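Local coordinates for protein hydrazine synthase subunit gamma (Candidatus Kuenenia stuttgartiensis, PDB 5C2V) that carries two c-type hemes and reduces nitric oxide to hydroxylamine, the first half-reaction of the hydrazine synthase complex, at residues Trp88-Tyr93 against Tyr265-Tyr270. Residues are numbered along the deposited sequence; the frame is centred on the assembly and turned at random.
Sequences WKNTKY and YASGTY. With CA (calcium ion), chain S; HEC (heme c), chain V.
Asn90 OD1 and Ser267 OG meet through a calcium ion that both bind, each at 2.6 Å. They approach from nearly opposite poles, the angle Asn90 OD1–calcium–Ser267 OG being 164°, so the metal bridges two side chains that do not bond directly. A second axis runs from Thr269 O through calcium to water 1, at 171°. Thr269 O lies 2.9 Å from calcium, and water 1 binds the ion at 2.4 Å. Water 1 also donates to Thr91 O over 2.9 Å, tying the backbone of 88-93 to the metal; water 2 is a further ligand, and Gly268 belongs to the same site. In Asn90, chi1 (155°) sets CG anti to the backbone N, on the side of the calcium. Asn90 ND2 is hydrogen-bonded to Phe271 O, whereas its modelled approach to calcium is too short to be relied on and its 3.0 Å approach to Thr269 O is not aligned for a hydrogen bond.

The arrangement is consistent with a calcium at the interface of the two heme-bearing lobes, as in diheme cytochrome c peroxidases: 88-93 lines the pocket of heme 1, and Tyr270 touches the other heme.

Lys92 CB packs 3.5 Å from the heme 1 meso carbon CHA, and Lys92 O accepts a hydrogen bond from ND1 of the axial ligand His67, a second-shell restraint on that imidazole. Lys89 runs its aliphatic chain past a propionate, CD lying 3.4 Å from O2D, while NZ forms salt bridges with Glu83 and Glu106.

The closest apolar approach is Tyr93 CE1 to Ala266 CB, 3.8 Å, with the methyl oblique to the Tyr93 ring. That same methyl sits over the centre of the Tyr265 ring, and Tyr93 OH is hydrogen-bonded to Gln72 NE2.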
ATOM      1  N   TRP C  88      23.893   7.556  41.115  1.00 34.40           N
ATOM      2  CA  TRP C  88      22.883   8.605  41.236  1.00 38.69           C
ATOM      3  C   TRP C  88      23.351   9.816  42.036  1.00 45.74           C
ATOM      4  O   TRP C  88      24.089   9.677  43.012  1.00 54.70           O
ATOM      5  CB  TRP C  88      21.617   8.034  41.879  1.00 39.34           C
ATOM      6  CG  TRP C  88      21.052   6.871  41.134  1.00 48.00           C
ATOM      7  CD1 TRP C  88      21.267   5.547  41.389  1.00 44.14           C
ATOM      8  CD2 TRP C  88      20.183   6.926  39.999  1.00 32.16           C
ATOM      9  NE1 TRP C  88      20.580   4.774  40.484  1.00 50.36           N
ATOM     10  CE2 TRP C  88      19.907   5.596  39.620  1.00 44.67           C
ATOM     11  CE3 TRP C  88      19.609   7.969  39.267  1.00 40.60           C
ATOM     12  CZ2 TRP C  88      19.081   5.285  38.542  1.00 37.34           C
ATOM     13  CZ3 TRP C  88      18.791   7.658  38.198  1.00 55.93           C
ATOM     14  CH2 TRP C  88      18.535   6.327  37.846  1.00 39.55           C
ATOM     15  N   LYS C  89      22.919  11.003  41.618  1.00 46.05           N
ATOM     16  CA  LYS C  89      23.226  12.224  42.358  1.00 34.44           C
ATOM     17  C   LYS C  89      22.014  13.115  42.625  1.00 40.23           C
ATOM     18  O   LYS C  89      21.354  13.603  41.708  1.00 48.82           O
ATOM     19  CB  LYS C  89      24.295  13.039  41.632  1.00 45.15           C
ATOM     20  CG  LYS C  89      25.689  12.471  41.773  1.00 51.87           C
ATOM     21  CD  LYS C  89      26.172  12.484  43.212  1.00 58.35           C
ATOM     22  CE  LYS C  89      27.658  12.175  43.285  1.00 53.55           C
ATOM     23  NZ  LYS C  89      27.999  10.914  42.568  1.00 43.29           N
ATOM     24  N   ASN C  90      21.748  13.301  43.913  1.00 51.03           N
ATOM     25  CA  ASN C  90      20.795  14.268  44.442  1.00 46.86           C
ATOM     26  C   ASN C  90      21.134  15.678  43.944  1.00 41.02           C
ATOM     27  O   ASN C  90      22.304  16.052  43.881  1.00 60.22           O
ATOM     28  CB  ASN C  90      20.818  14.151  45.981  1.00 64.82           C
ATOM     29  CG  ASN C  90      20.381  15.412  46.719  1.00 54.12           C
ATOM     30  OD1 ASN C  90      19.682  16.267  46.195  1.00 83.43           O
ATOM     31  ND2 ASN C  90      20.809  15.517  47.971  1.00 83.42           N
ATOM     32  N   THR C  91      20.116  16.453  43.575  1.00 50.35           N
ATOM     33  CA  THR C  91      20.345  17.803  43.055  1.00 46.69           C
ATOM     34  C   THR C  91      20.843  18.730  44.158  1.00 51.57           C
ATOM     35  O   THR C  91      20.203  18.879  45.199  1.00 53.46           O
ATOM     36  CB  THR C  91      19.069  18.400  42.422  1.00 46.69           C
ATOM     37  OG1 THR C  91      18.636  17.569  41.339  1.00 46.55           O
ATOM     38  CG2 THR C  91      19.340  19.805  41.897  1.00 35.95           C
ATOM     39  N   LYS C  92      21.990  19.358  43.916  1.00 53.01           N
ATOM     40  CA  LYS C  92      22.665  20.159  44.932  1.00 53.92           C
ATOM     41  C   LYS C  92      21.872  21.385  45.376  1.00 55.46           C
ATOM     42  O   LYS C  92      21.260  22.077  44.563  1.00 50.58           O
ATOM     43  CB  LYS C  92      24.040  20.601  44.425  1.00 61.28           C
ATOM     44  CG  LYS C  92      25.198  19.785  44.975  1.00 56.65           C
ATOM     45  CD  LYS C  92      25.366  20.016  46.469  1.00 60.22           C
ATOM     46  CE  LYS C  92      26.553  19.247  47.023  1.00 52.63           C
ATOM     47  NZ  LYS C  92      26.731  19.464  48.486  1.00 71.14           N
ATOM     48  N   TYR C  93      21.896  21.637  46.681  1.00 53.62           N
ATOM     49  CA  TYR C  93      21.308  22.837  47.260  1.00 43.11           C
ATOM     50  C   TYR C  93      22.298  23.987  47.090  1.00 44.77           C
ATOM     51  O   TYR C  93      23.404  23.941  47.629  1.00 62.86           O
ATOM     52  CB  TYR C  93      20.978  22.591  48.736  1.00 59.03           C
ATOM     53  CG  TYR C  93      20.151  23.658  49.414  1.00 62.63           C
ATOM     54  CD1 TYR C  93      18.766  23.661  49.315  1.00 50.78           C
ATOM     55  CD2 TYR C  93      20.753  24.645  50.183  1.00 53.13           C
ATOM     56  CE1 TYR C  93      18.007  24.626  49.948  1.00 48.74           C
ATOM     57  CE2 TYR C  93      20.002  25.612  50.818  1.00 55.96           C
ATOM     58  CZ  TYR C  93      18.629  25.602  50.693  1.00 60.13           C
ATOM     59  OH  TYR C  93      17.879  26.568  51.324  1.00 62.71           O
ATOM     60  N   TYR C 265      16.968  21.814  56.415  1.00 54.07           N
ATOM     61  CA  TYR C 265      15.532  21.578  56.468  1.00 66.37           C
ATOM     62  C   TYR C 265      14.940  21.615  55.063  1.00 64.50           C
ATOM     63  O   TYR C 265      13.939  20.955  54.782  1.00 56.27           O
ATOM     64  CB  TYR C 265      14.847  22.621  57.355  1.00 48.12           C
ATOM     65  CG  TYR C 265      14.703  23.975  56.695  1.00 46.17           C
ATOM     66  CD1 TYR C 265      15.779  24.850  56.618  1.00 41.54           C
ATOM     67  CD2 TYR C 265      13.492  24.375  56.143  1.00 53.82           C
ATOM     68  CE1 TYR C 265      15.652  26.087  56.010  1.00 57.06           C
ATOM     69  CE2 TYR C 265      13.357  25.608  55.533  1.00 50.90           C
ATOM     70  CZ  TYR C 265      14.439  26.460  55.471  1.00 54.59           C
ATOM     71  OH  TYR C 265      14.306  27.688  54.865  1.00 55.95           O
ATOM     72  N   ALA C 266      15.566  22.397  54.186  1.00 37.24           N
ATOM     73  CA  ALA C 266      15.033  22.640  52.850  1.00 57.66           C
ATOM     74  C   ALA C 266      15.634  21.751  51.758  1.00 64.86           C
ATOM     75  O   ALA C 266      15.203  21.818  50.608  1.00 51.28           O
ATOM     76  CB  ALA C 266      15.222  24.105  52.481  1.00 50.24           C
ATOM     77  N   SER C 267      16.607  20.911  52.102  1.00 71.50           N
ATOM     78  CA  SER C 267      17.124  19.967  51.116  1.00 58.48           C
ATOM     79  C   SER C 267      16.207  18.765  51.086  1.00 52.68           C
ATOM     80  O   SER C 267      16.086  18.041  52.068  1.00 53.32           O
ATOM     81  CB  SER C 267      18.558  19.519  51.440  1.00 65.32           C
ATOM     82  OG  SER C 267      18.865  18.264  50.829  1.00 86.71           O
ATOM     83  N   GLY C 268      15.548  18.555  49.957  1.00 99.68           N
ATOM     84  CA  GLY C 268      14.777  17.345  49.797  1.00 69.20           C
ATOM     85  C   GLY C 268      15.754  16.196  49.703  1.00 69.75           C
ATOM     86  O   GLY C 268      16.641  16.227  48.852  1.00 85.09           O
ATOM     87  N   THR C 269      15.606  15.197  50.572  1.00 62.98           N
ATOM     88  CA  THR C 269      16.298  13.928  50.368  1.00 51.86           C
ATOM     89  C   THR C 269      17.848  14.019  50.374  1.00 35.57           C
ATOM     90  O   THR C 269      18.482  14.343  49.359  1.00 84.48           O
ATOM     91  CB  THR C 269      15.800  13.266  49.086  1.00 53.92           C
ATOM     92  OG1 THR C 269      14.384  13.061  49.190  1.00 76.11           O
ATOM     93  CG2 THR C 269      16.439  11.942  48.945  1.00 47.60           C
ATOM     94  N   TYR C 270      18.411  13.887  51.575  1.00 41.23           N
ATOM     95  CA  TYR C 270      19.845  14.037  51.872  1.00 72.30           C
ATOM     96  C   TYR C 270      20.828  12.938  51.416  1.00 60.24           C
ATOM     97  O   TYR C 270      20.465  11.975  50.747  1.00 55.12           O
ATOM     98  CB  TYR C 270      19.990  14.214  53.384  1.00 40.93           C
ATOM     99  CG  TYR C 270      18.872  15.051  53.931  1.00 34.41           C
ATOM    100  CD1 TYR C 270      18.893  16.426  53.792  1.00 43.55           C
ATOM    101  CD2 TYR C 270      17.766  14.467  54.537  1.00 36.52           C
ATOM    102  CE1 TYR C 270      17.870  17.200  54.263  1.00 47.28           C
ATOM    103  CE2 TYR C 270      16.726  15.238  55.010  1.00 35.63           C
ATOM    104  CZ  TYR C 270      16.783  16.607  54.867  1.00 40.21           C
ATOM    105  OH  TYR C 270      15.757  17.393  55.338  1.00 51.80           O
TER
HETATM  106 CA    CA S 401      19.444  16.974  48.645  1.00 54.65          CA
HETATM  107 FE   HEC V 404      23.337  21.779  38.650  1.00 42.81          FE
HETATM  108  CHA HEC V 404      25.315  20.441  41.122  1.00 53.24           C
HETATM  109  CHB HEC V 404      24.699  24.850  39.234  1.00 64.68           C
HETATM  110  CHC HEC V 404      21.542  23.079  36.006  1.00 42.51           C
HETATM  111  CHD HEC V 404      21.408  18.949  38.538  1.00 51.73           C
HETATM  112  NA  HEC V 404      24.783  22.504  39.926  1.00 52.30           N
HETATM  113  C1A HEC V 404      25.425  21.801  40.924  1.00 42.87           C
HETATM  114  C2A HEC V 404      26.207  22.742  41.711  1.00 60.25           C
HETATM  115  C3A HEC V 404      26.033  23.961  41.177  1.00 61.53           C
HETATM  116  C4A HEC V 404      25.134  23.830  40.049  1.00 49.49           C
HETATM  117  CMA HEC V 404      26.656  25.297  41.643  1.00 40.06           C
HETATM  118  CAA HEC V 404      27.091  22.371  42.929  1.00 48.03           C
HETATM  119  CBA HEC V 404      26.601  23.044  44.210  1.00 55.47           C
HETATM  120  CGA HEC V 404      27.509  22.695  45.361  1.00 66.94           C
HETATM  121  O1A HEC V 404      28.428  21.857  45.173  1.00 61.61           O
HETATM  122  O2A HEC V 404      27.311  23.257  46.471  1.00 61.50           O
HETATM  123  NB  HEC V 404      23.056  23.664  37.847  1.00 36.01           N
HETATM  124  C1B HEC V 404      23.925  24.707  38.103  1.00 42.37           C
HETATM  125  C2B HEC V 404      23.883  25.614  36.974  1.00 43.32           C
HETATM  126  C3B HEC V 404      23.006  25.131  36.084  1.00 51.96           C
HETATM  127  C4B HEC V 404      22.471  23.893  36.615  1.00 54.55           C
HETATM  128  CMB HEC V 404      24.703  26.917  36.859  1.00 39.50           C
HETATM  129  CAB HEC V 404      22.619  25.749  34.720  1.00 28.74           C
HETATM  130  CBB HEC V 404      23.788  25.647  33.717  1.00 51.61           C
HETATM  131  NC  HEC V 404      21.749  21.142  37.495  1.00 53.14           N
HETATM  132  C1C HEC V 404      21.186  21.817  36.431  1.00 39.04           C
HETATM  133  C2C HEC V 404      20.266  20.919  35.764  1.00 41.89           C
HETATM  134  C3C HEC V 404      20.128  19.837  36.541  1.00 41.76           C
HETATM  135  C4C HEC V 404      21.124  19.915  37.596  1.00 41.12           C
HETATM  136  CMC HEC V 404      19.301  21.355  34.637  1.00 42.42           C
HETATM  137  CAC HEC V 404      19.190  18.634  36.284  1.00 43.48           C
HETATM  138  CBC HEC V 404      19.647  17.858  35.029  1.00 30.91           C
HETATM  139  ND  HEC V 404      23.316  19.995  39.725  1.00 26.76           N
HETATM  140  C1D HEC V 404      22.512  18.913  39.369  1.00 45.14           C
HETATM  141  C2D HEC V 404      23.024  17.726  40.016  1.00 43.45           C
HETATM  142  C3D HEC V 404      24.242  18.192  40.824  1.00 34.66           C
HETATM  143  C4D HEC V 404      24.348  19.614  40.583  1.00 50.09           C
HETATM  144  CMD HEC V 404      22.461  16.292  39.915  1.00 44.54           C
HETATM  145  CAD HEC V 404      25.167  17.325  41.701  1.00 44.86           C
HETATM  146  CBD HEC V 404      26.195  16.649  40.798  1.00 50.34           C
HETATM  147  CGD HEC V 404      27.127  15.810  41.631  1.00 61.98           C
HETATM  148  O1D HEC V 404      28.050  15.179  41.054  1.00 55.51           O
HETATM  149  O2D HEC V 404      26.944  15.774  42.873  1.00 52.96           O
HETATM  150  O   HOH W   1      20.593  19.018  48.078  1.00 57.42           O
HETATM  151  O   HOH W   2      17.440  17.865  47.759  1.00 74.90           O
HETATM  152  O   HOH W   3      24.845  20.928  37.466  1.00 37.07           O